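Local atomic coordinates of ABC transporter periplasmic peptide-binding protein (Pseudoalteromonas, PDB entry 4QFL), a protein that binds dipeptides in the periplasm, here Ala-Phe, and probably hands them to an ABC transporter for uptake into the cell. Residues A378-R383 and Y412-F417; G293-N298 and S428-W433. All blocks are in the same frame, centred on the assembly; numbering follows the deposited sequence.

Interaction 1: residues A378-R383 and Y412-F417; sequences AMPVSR and YEWNTF. With PHE (phenylalanine), chain D.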
ATOM      1  N   ALA A 378      17.910  -0.747   1.592  1.00 18.10           N
ATOM      2  CA  ALA A 378      17.391  -1.194   0.300  1.00 16.68           C
ATOM      3  C   ALA A 378      16.419  -2.359   0.440  1.00 20.01           C
ATOM      4  O   ALA A 378      16.732  -3.359   1.086  1.00 18.67           O
ATOM      5  CB  ALA A 378      18.535  -1.585  -0.631  1.00 16.76           C
ATOM      6  N   MET A 379      15.247  -2.228  -0.185  1.00 19.64           N
ATOM      7  CA  MET A 379      14.229  -3.281  -0.196  1.00 20.23           C
ATOM      8  C   MET A 379      14.757  -4.570  -0.831  1.00 19.48           C
ATOM      9  O   MET A 379      15.496  -4.520  -1.817  1.00 21.31           O
ATOM     10  CB  MET A 379      12.978  -2.796  -0.940  1.00 15.96           C
ATOM     11  CG  MET A 379      12.432  -1.506  -0.378  1.00 16.73           C
ATOM     12  SD  MET A 379      11.034  -0.824  -1.297  1.00 24.04           S
ATOM     13  CE  MET A 379      11.893  -0.139  -2.708  1.00 18.03           C
ATOM     14  N   PRO A 380      14.368  -5.731  -0.269  1.00 20.54           N
ATOM     15  CA  PRO A 380      14.844  -7.040  -0.726  1.00 20.70           C
ATOM     16  C   PRO A 380      14.035  -7.616  -1.891  1.00 21.74           C
ATOM     17  O   PRO A 380      14.437  -8.604  -2.499  1.00 21.39           O
ATOM     18  CB  PRO A 380      14.650  -7.912   0.513  1.00 18.35           C
ATOM     19  CG  PRO A 380      13.441  -7.340   1.156  1.00 18.28           C
ATOM     20  CD  PRO A 380      13.495  -5.850   0.914  1.00 18.90           C
ATOM     21  N   VAL A 381      12.899  -7.002  -2.193  1.00 22.50           N
ATOM     22  CA  VAL A 381      11.996  -7.519  -3.215  1.00 17.79           C
ATOM     23  C   VAL A 381      11.607  -6.413  -4.193  1.00 17.67           C
ATOM     24  O   VAL A 381      11.658  -5.226  -3.863  1.00 17.24           O
ATOM     25  CB  VAL A 381      10.719  -8.069  -2.583  1.00 16.57           C
ATOM     26  CG1 VAL A 381      10.990  -9.389  -1.887  1.00 18.96           C
ATOM     27  CG2 VAL A 381      10.157  -7.057  -1.606  1.00 15.59           C
ATOM     28  N   SER A 382      11.198  -6.813  -5.392  1.00 16.48           N
ATOM     29  CA  SER A 382      10.729  -5.880  -6.418  1.00 18.63           C
ATOM     30  C   SER A 382       9.362  -5.279  -6.061  1.00 19.05           C
ATOM     31  O   SER A 382       8.464  -6.000  -5.620  1.00 18.26           O
ATOM     32  CB  SER A 382      10.631  -6.611  -7.762  1.00 18.57           C
ATOM     33  OG  SER A 382      10.094  -5.762  -8.758  1.00 19.35           O
ATOM     34  N   ARG A 383       9.214  -3.964  -6.232  1.00 16.97           N
ATOM     35  CA  ARG A 383       7.926  -3.289  -6.039  1.00 17.73           C
ATOM     36  C   ARG A 383       7.629  -2.509  -7.303  1.00 16.03           C
ATOM     37  O   ARG A 383       8.532  -2.238  -8.099  1.00 17.03           O
ATOM     38  CB  ARG A 383       7.963  -2.303  -4.860  1.00 16.04           C
ATOM     39  CG  ARG A 383       8.767  -2.746  -3.651  1.00 15.62           C
ATOM     40  CD  ARG A 383       8.216  -4.016  -3.042  1.00 15.46           C
ATOM     41  NE  ARG A 383       6.808  -3.911  -2.683  1.00 14.86           N
ATOM     42  CZ  ARG A 383       5.900  -4.863  -2.910  1.00 17.36           C
ATOM     43  NH1 ARG A 383       6.237  -5.995  -3.523  1.00 16.98           N
ATOM     44  NH2 ARG A 383       4.641  -4.678  -2.538  1.00 18.01           N
ATOM     45  N   TYR A 412      17.202  -6.382   4.692  1.00 20.94           N
ATOM     46  CA  TYR A 412      16.636  -7.479   5.473  1.00 19.70           C
ATOM     47  C   TYR A 412      15.377  -7.995   4.787  1.00 18.86           C
ATOM     48  O   TYR A 412      14.830  -7.332   3.912  1.00 20.85           O
ATOM     49  CB  TYR A 412      16.279  -7.030   6.896  1.00 21.54           C
ATOM     50  CG  TYR A 412      17.426  -6.476   7.724  1.00 21.53           C
ATOM     51  CD1 TYR A 412      18.269  -7.316   8.425  1.00 24.04           C
ATOM     52  CD2 TYR A 412      17.643  -5.115   7.811  1.00 22.02           C
ATOM     53  CE1 TYR A 412      19.321  -6.811   9.180  1.00 28.52           C
ATOM     54  CE2 TYR A 412      18.685  -4.598   8.563  1.00 26.03           C
ATOM     55  CZ  TYR A 412      19.523  -5.446   9.243  1.00 28.31           C
ATOM     56  OH  TYR A 412      20.559  -4.928   9.993  1.00 34.95           O
ATOM     57  N   GLU A 413      14.926  -9.177   5.194  1.00 16.36           N
ATOM     58  CA  GLU A 413      13.642  -9.729   4.763  1.00 17.92           C
ATOM     59  C   GLU A 413      12.576  -8.623   4.723  1.00 18.53           C
ATOM     60  O   GLU A 413      12.511  -7.776   5.621  1.00 16.37           O
ATOM     61  CB  GLU A 413      13.230 -10.894   5.692  1.00 19.54           C
ATOM     62  CG  GLU A 413      11.890 -11.575   5.373  1.00 20.23           C
ATOM     63  CD  GLU A 413      10.701 -10.798   5.894  1.00 20.36           C
ATOM     64  OE1 GLU A 413      10.824 -10.193   6.978  1.00 19.51           O
ATOM     65  OE2 GLU A 413       9.650 -10.781   5.221  1.00 20.58           O
ATOM     66  N   TRP A 414      11.751  -8.642   3.678  1.00 17.27           N
ATOM     67  CA  TRP A 414      10.785  -7.577   3.394  1.00 15.58           C
ATOM     68  C   TRP A 414       9.997  -7.106   4.597  1.00 17.12           C
ATOM     69  O   TRP A 414      10.025  -5.922   4.920  1.00 16.35           O
ATOM     70  CB  TRP A 414       9.839  -8.025   2.291  1.00 14.11           C
ATOM     71  CG  TRP A 414       8.799  -7.031   1.815  1.00 14.34           C
ATOM     72  CD1 TRP A 414       7.514  -7.327   1.478  1.00 16.38           C
ATOM     73  CD2 TRP A 414       8.954  -5.619   1.573  1.00 17.52           C
ATOM     74  NE1 TRP A 414       6.857  -6.205   1.056  1.00 17.83           N
ATOM     75  CE2 TRP A 414       7.712  -5.140   1.101  1.00 16.51           C
ATOM     76  CE3 TRP A 414      10.010  -4.718   1.715  1.00 17.39           C
ATOM     77  CZ2 TRP A 414       7.497  -3.800   0.766  1.00 13.78           C
ATOM     78  CZ3 TRP A 414       9.795  -3.386   1.387  1.00 17.61           C
ATOM     79  CH2 TRP A 414       8.543  -2.940   0.916  1.00 17.40           C
ATOM     80  N   ASN A 415       9.292  -8.019   5.261  1.00 15.73           N
ATOM     81  CA  ASN A 415       8.488  -7.635   6.424  1.00 16.63           C
ATOM     82  C   ASN A 415       9.321  -7.117   7.607  1.00 18.85           C
ATOM     83  O   ASN A 415       8.924  -6.181   8.296  1.00 18.76           O
ATOM     84  CB  ASN A 415       7.585  -8.791   6.876  1.00 18.74           C
ATOM     85  CG  ASN A 415       6.534  -9.170   5.830  1.00 19.41           C
ATOM     86  OD1 ASN A 415       5.923  -8.310   5.184  1.00 16.52           O
ATOM     87  ND2 ASN A 415       6.329 -10.462   5.661  1.00 17.44           N
ATOM     88  N   THR A 416      10.478  -7.732   7.836  1.00 20.34           N
ATOM     89  CA  THR A 416      11.421  -7.274   8.846  1.00 17.00           C
ATOM     90  C   THR A 416      11.890  -5.867   8.523  1.00 17.64           C
ATOM     91  O   THR A 416      11.972  -5.004   9.392  1.00 18.92           O
ATOM     92  CB  THR A 416      12.663  -8.180   8.865  1.00 18.38           C
ATOM     93  OG1 THR A 416      12.277  -9.528   9.154  1.00 19.14           O
ATOM     94  CG2 THR A 416      13.661  -7.700   9.916  1.00 22.63           C
ATOM     95  N   PHE A 417      12.212  -5.666   7.255  1.00 16.80           N
ATOM     96  CA  PHE A 417      12.660  -4.391   6.719  1.00 16.48           C
ATOM     97  C   PHE A 417      11.687  -3.272   7.064  1.00 17.36           C
ATOM     98  O   PHE A 417      12.079  -2.231   7.611  1.00 14.78           O
ATOM     99  CB  PHE A 417      12.772  -4.531   5.203  1.00 16.91           C
ATOM    100  CG  PHE A 417      13.394  -3.360   4.519  1.00 17.78           C
ATOM    101  CD1 PHE A 417      14.766  -3.220   4.480  1.00 18.25           C
ATOM    102  CD2 PHE A 417      12.609  -2.424   3.872  1.00 17.75           C
ATOM    103  CE1 PHE A 417      15.343  -2.155   3.829  1.00 17.89           C
ATOM    104  CE2 PHE A 417      13.179  -1.360   3.221  1.00 18.84           C
ATOM    105  CZ  PHE A 417      14.552  -1.223   3.198  1.00 17.33           C
TER
HETATM  106  N   PHE D 602       2.891  -0.325   0.728  1.00 18.48           N
HETATM  107  CA  PHE D 602       4.303  -0.535   0.431  1.00 15.77           C
HETATM  108  C   PHE D 602       4.456  -1.647  -0.580  1.00 17.59           C
HETATM  109  O   PHE D 602       5.349  -1.612  -1.420  1.00 19.81           O
HETATM  110  CB  PHE D 602       5.057  -0.928   1.697  1.00 14.98           C
HETATM  111  CG  PHE D 602       5.228   0.185   2.671  1.00 18.26           C
HETATM  112  CD1 PHE D 602       5.689   1.423   2.256  1.00 17.50           C
HETATM  113  CD2 PHE D 602       4.935  -0.005   4.002  1.00 17.51           C
HETATM  114  CE1 PHE D 602       5.860   2.446   3.148  1.00 19.15           C
HETATM  115  CE2 PHE D 602       5.104   1.013   4.903  1.00 18.40           C
HETATM  116  CZ  PHE D 602       5.564   2.244   4.479  1.00 18.37           C
HETATM  117  OXT PHE D 602       3.689  -2.611  -0.570  1.00 16.78           O
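Trp-414 lies against four residues of the loop 378-383, and its indole organises the contact. Val-381 sets CG2 over one face, 3.8 Å from the centroid of the five-membered ring, a CH-pi contact close to the ring normal. Arg-383 CD stands above the same face, likewise offset toward the rim. Met-379 runs side by side with the indole, its CG 3.7 Å from Trp-414 CZ3, and its sulfur makes an oblique Met-aromatic contact with the six-membered ring. Trp-414 CG is anti to the backbone N (chi1 -178°), and the far rim of the indole, CZ2 and CH2, lies beside the bound phenylalanine. There Arg-383 grips the ligand carboxylate: NE donates to O at 3.0 Å and NH2 to OXT at 3.0 Å, with a weak third bond from NH2 to O. The guanidinium is tilted 46° to the indole plane, and a salt bridge from NH1 to Glu-36 probably helps to fix its rotation. An alanine in place of Trp-414 would probably open a gap beneath Val-381 and Met-379 and take away the packing on one face of the Arg-383 guanidinium, which might then sit less firmly. Phe-417 completes the packed side, with Met-379 CA over its ring face, 4.2 Å from the centroid.

Pro-380 lies at the partly exposed margin yet packs closely, CG 3.1 Å from Tyr-412 O and CD on Trp-414 CE3. The loose side is that of Tyr-412, whose ring stays clear of the loop, and of exposed Glu-413, whose side chain caps its own helix: OE1 accepts from Thr-416 N and OG1, OE2 from Asn-415 N. The loop leaves strand 373-378 and leads into helix 389-401, whose Ala-389 touches Met-379; helix 414-422 packs against it, and Phe-417 reaches Val-429 of strand 428-434.

Interaction 2: residues G293-N298 and S428-W433; sequences GYWAFN and SVLLGW. With ALA (alanine), chain C; PHE (phenylalanine), chain D.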
ATOM      1  N   GLY A 293       8.492   6.024  -6.196  1.00 14.05           N
ATOM      2  CA  GLY A 293       9.678   5.500  -5.547  1.00 14.62           C
ATOM      3  C   GLY A 293      10.571   6.675  -5.170  1.00 16.53           C
ATOM      4  O   GLY A 293      10.862   7.551  -6.005  1.00 15.91           O
ATOM      5  N   TYR A 294      11.003   6.696  -3.910  1.00 18.61           N
ATOM      6  CA  TYR A 294      11.771   7.815  -3.344  1.00 15.53           C
ATOM      7  C   TYR A 294      12.968   7.361  -2.491  1.00 16.53           C
ATOM      8  O   TYR A 294      13.088   6.196  -2.105  1.00 16.54           O
ATOM      9  CB  TYR A 294      10.861   8.732  -2.509  1.00 17.08           C
ATOM     10  CG  TYR A 294      10.115   7.980  -1.430  1.00 15.24           C
ATOM     11  CD1 TYR A 294      10.794   7.411  -0.359  1.00 17.47           C
ATOM     12  CD2 TYR A 294       8.742   7.815  -1.491  1.00 14.92           C
ATOM     13  CE1 TYR A 294      10.124   6.699   0.620  1.00 16.07           C
ATOM     14  CE2 TYR A 294       8.069   7.104  -0.519  1.00 16.69           C
ATOM     15  CZ  TYR A 294       8.766   6.545   0.526  1.00 15.02           C
ATOM     16  OH  TYR A 294       8.100   5.843   1.489  1.00 15.60           O
ATOM     17  N   TRP A 295      13.855   8.305  -2.210  1.00 17.22           N
ATOM     18  CA  TRP A 295      14.925   8.116  -1.234  1.00 18.48           C
ATOM     19  C   TRP A 295      14.564   8.937   0.001  1.00 18.42           C
ATOM     20  O   TRP A 295      14.602  10.174  -0.027  1.00 18.12           O
ATOM     21  CB  TRP A 295      16.240   8.627  -1.823  1.00 19.78           C
ATOM     22  CG  TRP A 295      17.492   8.339  -1.037  1.00 19.69           C
ATOM     23  CD1 TRP A 295      17.695   7.339  -0.141  1.00 18.85           C
ATOM     24  CD2 TRP A 295      18.721   9.063  -1.121  1.00 17.37           C
ATOM     25  NE1 TRP A 295      18.977   7.400   0.348  1.00 20.25           N
ATOM     26  CE2 TRP A 295      19.626   8.451  -0.239  1.00 18.80           C
ATOM     27  CE3 TRP A 295      19.139  10.173  -1.856  1.00 21.32           C
ATOM     28  CZ2 TRP A 295      20.929   8.905  -0.072  1.00 19.91           C
ATOM     29  CZ3 TRP A 295      20.433  10.629  -1.689  1.00 22.10           C
ATOM     30  CH2 TRP A 295      21.313   9.994  -0.801  1.00 23.65           C
ATOM     31  N   ALA A 296      14.190   8.257   1.073  1.00 16.29           N
ATOM     32  CA  ALA A 296      13.784   8.955   2.282  1.00 17.61           C
ATOM     33  C   ALA A 296      14.952   9.118   3.242  1.00 17.26           C
ATOM     34  O   ALA A 296      15.706   8.181   3.462  1.00 18.39           O
ATOM     35  CB  ALA A 296      12.648   8.215   2.962  1.00 17.94           C
ATOM     36  N   PHE A 297      15.089  10.313   3.806  1.00 16.92           N
ATOM     37  CA  PHE A 297      16.063  10.573   4.859  1.00 16.43           C
ATOM     38  C   PHE A 297      15.429  10.532   6.248  1.00 17.65           C
ATOM     39  O   PHE A 297      14.317  11.001   6.450  1.00 15.99           O
ATOM     40  CB  PHE A 297      16.702  11.936   4.646  1.00 17.46           C
ATOM     41  CG  PHE A 297      17.391  12.070   3.329  1.00 18.44           C
ATOM     42  CD1 PHE A 297      18.634  11.500   3.127  1.00 20.32           C
ATOM     43  CD2 PHE A 297      16.795  12.764   2.292  1.00 19.55           C
ATOM     44  CE1 PHE A 297      19.274  11.618   1.917  1.00 19.76           C
ATOM     45  CE2 PHE A 297      17.433  12.897   1.081  1.00 21.82           C
ATOM     46  CZ  PHE A 297      18.677  12.322   0.895  1.00 21.68           C
ATOM     47  N   ASN A 298      16.150   9.970   7.211  1.00 18.42           N
ATOM     48  CA  ASN A 298      15.741  10.044   8.607  1.00 16.73           C
ATOM     49  C   ASN A 298      16.041  11.453   9.118  1.00 16.85           C
ATOM     50  O   ASN A 298      17.132  11.724   9.618  1.00 18.59           O
ATOM     51  CB  ASN A 298      16.512   8.991   9.402  1.00 15.90           C
ATOM     52  CG  ASN A 298      16.017   8.835  10.815  1.00 16.71           C
ATOM     53  OD1 ASN A 298      16.267   7.817  11.456  1.00 18.63           O
ATOM     54  ND2 ASN A 298      15.334   9.838  11.316  1.00 15.31           N
ATOM     55  N   SER A 428      18.952   6.497   5.865  1.00 18.22           N
ATOM     56  CA  SER A 428      18.163   6.750   4.665  1.00 17.83           C
ATOM     57  C   SER A 428      17.693   5.418   4.120  1.00 16.24           C
ATOM     58  O   SER A 428      18.269   4.375   4.425  1.00 15.94           O
ATOM     59  CB  SER A 428      18.982   7.491   3.608  1.00 17.90           C
ATOM     60  OG  SER A 428      19.885   6.621   2.954  1.00 18.78           O
ATOM     61  N   VAL A 429      16.640   5.459   3.312  1.00 16.67           N
ATOM     62  CA  VAL A 429      16.043   4.245   2.780  1.00 15.21           C
ATOM     63  C   VAL A 429      15.448   4.494   1.408  1.00 14.54           C
ATOM     64  O   VAL A 429      14.923   5.576   1.124  1.00 17.34           O
ATOM     65  CB  VAL A 429      14.928   3.712   3.701  1.00 15.88           C
ATOM     66  CG1 VAL A 429      13.900   4.798   3.949  1.00 17.81           C
ATOM     67  CG2 VAL A 429      14.272   2.474   3.098  1.00 15.67           C
ATOM     68  N   LEU A 430      15.538   3.468   0.572  1.00 16.08           N
ATOM     69  CA  LEU A 430      14.866   3.442  -0.707  1.00 15.03           C
ATOM     70  C   LEU A 430      13.538   2.751  -0.483  1.00 14.42           C
ATOM     71  O   LEU A 430      13.493   1.569  -0.185  1.00 15.45           O
ATOM     72  CB  LEU A 430      15.687   2.653  -1.727  1.00 16.28           C
ATOM     73  CG  LEU A 430      17.045   3.251  -2.078  1.00 18.04           C
ATOM     74  CD1 LEU A 430      17.835   2.301  -2.964  1.00 18.96           C
ATOM     75  CD2 LEU A 430      16.877   4.614  -2.727  1.00 20.57           C
ATOM     76  N   LEU A 431      12.461   3.507  -0.612  1.00 15.54           N
ATOM     77  CA  LEU A 431      11.128   2.967  -0.434  1.00 14.70           C
ATOM     78  C   LEU A 431      10.185   3.663  -1.411  1.00 16.82           C
ATOM     79  O   LEU A 431      10.607   4.158  -2.444  1.00 16.24           O
ATOM     80  CB  LEU A 431      10.649   3.179   1.006  1.00 13.57           C
ATOM     81  CG  LEU A 431      10.356   1.896   1.785  1.00 18.80           C
ATOM     82  CD1 LEU A 431      10.274   2.133   3.285  1.00 16.74           C
ATOM     83  CD2 LEU A 431       9.102   1.220   1.264  1.00 15.70           C
ATOM     84  N   GLY A 432       8.906   3.704  -1.078  1.00 14.75           N
ATOM     85  CA  GLY A 432       7.949   4.381  -1.924  1.00 15.30           C
ATOM     86  C   GLY A 432       6.533   4.049  -1.521  1.00 14.81           C
ATOM     87  O   GLY A 432       6.284   3.601  -0.411  1.00 16.62           O
ATOM     88  N   TRP A 433       5.604   4.271  -2.435  1.00 15.01           N
ATOM     89  CA  TRP A 433       4.211   4.025  -2.146  1.00 12.41           C
ATOM     90  C   TRP A 433       3.497   3.642  -3.422  1.00 15.94           C
ATOM     91  O   TRP A 433       3.637   4.305  -4.446  1.00 15.59           O
ATOM     92  CB  TRP A 433       3.593   5.291  -1.573  1.00 14.44           C
ATOM     93  CG  TRP A 433       2.208   5.152  -1.017  1.00 15.67           C
ATOM     94  CD1 TRP A 433       1.066   5.724  -1.513  1.00 17.59           C
ATOM     95  CD2 TRP A 433       1.810   4.425   0.158  1.00 17.47           C
ATOM     96  NE1 TRP A 433      -0.008   5.393  -0.723  1.00 15.71           N
ATOM     97  CE2 TRP A 433       0.420   4.597   0.306  1.00 18.14           C
ATOM     98  CE3 TRP A 433       2.493   3.648   1.097  1.00 20.83           C
ATOM     99  CZ2 TRP A 433      -0.296   4.016   1.354  1.00 17.39           C
ATOM    100  CZ3 TRP A 433       1.769   3.065   2.141  1.00 17.24           C
ATOM    101  CH2 TRP A 433       0.402   3.249   2.255  1.00 17.41           C
TER
HETATM  102  N   ALA C 601      -0.067   1.462  -0.337  1.00 15.29           N
HETATM  103  CA  ALA C 601       0.585   0.295   0.251  1.00 16.46           C
HETATM  104  C   ALA C 601       2.058   0.240  -0.145  1.00 17.93           C
HETATM  105  O   ALA C 601       2.436   0.711  -1.217  1.00 20.32           O
HETATM  106  CB  ALA C 601      -0.136  -0.989  -0.170  1.00 15.89           C
HETATM  107  N   PHE D 602       2.891  -0.325   0.728  1.00 18.48           N
HETATM  108  CA  PHE D 602       4.303  -0.535   0.431  1.00 15.77           C
HETATM  109  C   PHE D 602       4.456  -1.647  -0.580  1.00 17.59           C
HETATM  110  O   PHE D 602       5.349  -1.612  -1.420  1.00 19.81           O
HETATM  111  CB  PHE D 602       5.057  -0.928   1.697  1.00 14.98           C
HETATM  112  CG  PHE D 602       5.228   0.185   2.671  1.00 18.26           C
HETATM  113  CD1 PHE D 602       5.689   1.423   2.256  1.00 17.50           C
HETATM  114  CD2 PHE D 602       4.935  -0.005   4.002  1.00 17.51           C
HETATM  115  CE1 PHE D 602       5.860   2.446   3.148  1.00 19.15           C
HETATM  116  CE2 PHE D 602       5.104   1.013   4.903  1.00 18.40           C
HETATM  117  CZ  PHE D 602       5.564   2.244   4.479  1.00 18.37           C
HETATM  118  OXT PHE D 602       3.689  -2.611  -0.570  1.00 16.78           O
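The Tyr-294 ring lies with one face on the backbone of Leu-431 and Gly-432, where the exact spacing is doubtful; its CE1 is 3.6 Å from Leu-431 CB. Trp-295 has Phe-297 CE1 over one face, while Ser-428 OG and Val-429 O meet its edge; NE1 gives OG a weak hydrogen bond of 2.9 Å, and OG is also bonded to Ser-375 O. Leu-430 CD2 approaches the indole obliquely. Trp-433 offers a face to the ligand alanine, whose N sits 3.0 Å above the ring plane.

The backbones form an antiparallel ladder. Tyr-294 and Leu-431 are a hydrogen-bonded pair, with Tyr-294 N to Leu-431 O at 3.0 Å, and so are Ala-296 and Val-429, with Ala-296 N to Val-429 O at 2.8 Å. On the face carrying Tyr-294, Ala-296 CB meets Val-429 CG1 at 3.8 Å. Leu-431 directs CD2 to the ligand phenylalanine, 3.6 Å from its CD1, so this strand forms part of the dipeptide pocket.

Strand 291-297 is flanked by 428-434 and 500-513, and 373-378 runs parallel beyond 428-434. Helices 389-401 and 307-314 pack on the face bearing Trp-295.

Overall arrangement
Strand 428-434 ties the two interactions together: it follows helix 414-422 of interaction 1 in the chain and supplies one side of interaction 2. Their centres are 12 Å apart, and they touch where Met-379 CG comes 3.3 Å from Leu-430 O and where Met-379 SD meets Leu-431 CD2. Interaction 2 is wholly buried and rests on backbone hydrogen bonds between strands; interaction 1 is mostly buried, with a solvent-facing rim, and joins loop to helix by side-chain packing without a hydrogen bond across it. Both reach the bound phenylalanine, 378-383 by charge at its carboxylate and 428-433 by Leu-431 and the Gly-432 backbone against its ring.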